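Local coordinates for protein translation initiation factor 6 (Methanocaldococcus jannaschii, PDB 1G61) that binds the 50S ribosomal subunit and prevents it from joining the 30S subunit to form the 70S initiation complex, at residues L172-L175 with K176-K180. Numbering follows the deposited sequence.
Sequences LEFL and KSLFK
Leu175 lies alongside Phe179, one helical turn on, both side chains pointing the same way, with Leu175 CD2 4.0 Å from Phe179 CE1. With CG beside the backbone N (chi1 -69°), the Phe179 ring is held beside the preceding turn, its CD1 3.2 Å from Leu175 O. Leu175 O also accepts the Phe179 N-H, N to O 3.0 Å, one of four successive i to i+4 bonds. On an adjoining flank Phe174 CZ lies 4.2 Å from Leu178 CD2, an oblique apolar contact. Leu119 of strand 117-120 touches all four of these side chains, so this apolar side seats helix 169-179, the crossover of the beta-alpha-beta unit between strands 160-163 and 183-186. Glu173 bends at chi2 (37°) and its side chain crosses the extended Lys176 chain, with Glu173 OE1 4.7 Å from Lys176 NZ; a water accepts from Lys176 NZ and donates to Glu173 OE1. Lys180, at positive phi, is the C-prime residue of a Schellman motif; Lys180 NZ donates a hydrogen bond to Ser177 O (2.9 Å), which also receives a weak bond from Lys180 N. The helix is thus amphipathic: carbon contacts bind it to the sheet, while water links the opposite charges, whose attraction is probably weaker than in a direct salt bridge.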
# COMPACT_ATOMS: atom_id res chain seq x y z
N LEU A 172 -5.60 13.12 -12.36
CA LEU A 172 -4.17 13.04 -12.09
C LEU A 172 -3.68 14.32 -11.38
O LEU A 172 -2.93 14.25 -10.42
CB LEU A 172 -3.39 12.81 -13.38
CG LEU A 172 -2.17 11.92 -13.39
CD1 LEU A 172 -2.47 10.47 -13.06
CD2 LEU A 172 -1.52 12.00 -14.75
N GLU A 173 -4.12 15.50 -11.81
CA GLU A 173 -3.76 16.73 -11.12
C GLU A 173 -4.29 16.76 -9.69
O GLU A 173 -3.59 17.17 -8.75
CB GLU A 173 -4.27 18.00 -11.84
CG GLU A 173 -3.59 19.25 -11.28
CD GLU A 173 -2.13 19.14 -10.89
OE1 GLU A 173 -1.31 18.85 -11.81
OE2 GLU A 173 -1.77 19.36 -9.70
N PHE A 174 -5.51 16.31 -9.43
CA PHE A 174 -6.06 16.19 -8.09
C PHE A 174 -5.23 15.28 -7.22
O PHE A 174 -4.95 15.62 -6.07
CB PHE A 174 -7.50 15.67 -8.25
CG PHE A 174 -8.10 15.24 -6.91
CD1 PHE A 174 -8.59 16.13 -5.96
CD2 PHE A 174 -8.15 13.89 -6.61
CE1 PHE A 174 -9.12 15.68 -4.76
CE2 PHE A 174 -8.68 13.46 -5.40
CZ PHE A 174 -9.17 14.35 -4.46
N LEU A 175 -4.85 14.10 -7.73
CA LEU A 175 -4.06 13.16 -6.94
C LEU A 175 -2.68 13.72 -6.62
O LEU A 175 -2.13 13.59 -5.54
CB LEU A 175 -3.91 11.83 -7.69
CG LEU A 175 -5.25 11.10 -7.89
CD1 LEU A 175 -5.09 9.96 -8.89
CD2 LEU A 175 -5.90 10.63 -6.59
N LYS A 176 -2.09 14.38 -7.62
CA LYS A 176 -0.76 14.97 -7.41
C LYS A 176 -0.83 15.97 -6.29
O LYS A 176 0.07 16.05 -5.44
CB LYS A 176 -0.29 15.55 -8.74
CG LYS A 176 1.14 16.03 -8.69
CD LYS A 176 1.49 16.57 -10.09
CE LYS A 176 2.99 16.85 -10.10
NZ LYS A 176 3.25 17.81 -11.20
N SER A 177 -1.89 16.77 -6.25
CA SER A 177 -2.08 17.79 -5.23
C SER A 177 -2.36 17.15 -3.88
O SER A 177 -1.79 17.52 -2.84
CB SER A 177 -3.23 18.72 -5.68
OG SER A 177 -3.54 19.62 -4.65
N LEU A 178 -3.25 16.13 -3.83
CA LEU A 178 -3.63 15.47 -2.58
C LEU A 178 -2.44 14.82 -1.90
O LEU A 178 -2.26 14.89 -0.69
CB LEU A 178 -4.72 14.41 -2.84
CG LEU A 178 -5.14 13.56 -1.65
CD1 LEU A 178 -5.68 14.40 -0.51
CD2 LEU A 178 -6.16 12.52 -2.13
N PHE A 179 -1.57 14.18 -2.70
CA PHE A 179 -0.48 13.40 -2.16
C PHE A 179 0.81 14.23 -2.11
O PHE A 179 1.82 13.74 -1.54
CB PHE A 179 -0.29 12.14 -3.04
CG PHE A 179 -1.43 11.17 -2.88
CD1 PHE A 179 -2.16 10.75 -3.98
CD2 PHE A 179 -1.76 10.67 -1.61
CE1 PHE A 179 -3.20 9.82 -3.82
CE2 PHE A 179 -2.79 9.76 -1.46
CZ PHE A 179 -3.51 9.36 -2.56
N LYS A 180 0.79 15.45 -2.65
CA LYS A 180 1.93 16.38 -2.60
C LYS A 180 3.17 15.72 -3.17
O LYS A 180 4.26 15.77 -2.58
CB LYS A 180 2.16 16.88 -1.19
CG LYS A 180 1.12 17.77 -0.60
CD LYS A 180 0.91 18.92 -1.57
CE LYS A 180 -0.27 19.82 -1.22
NZ LYS A 180 -0.90 20.23 -2.52
O HOH W 1 1.67 19.75 -11.63
O HOH W 2 -6.23 17.78 -4.00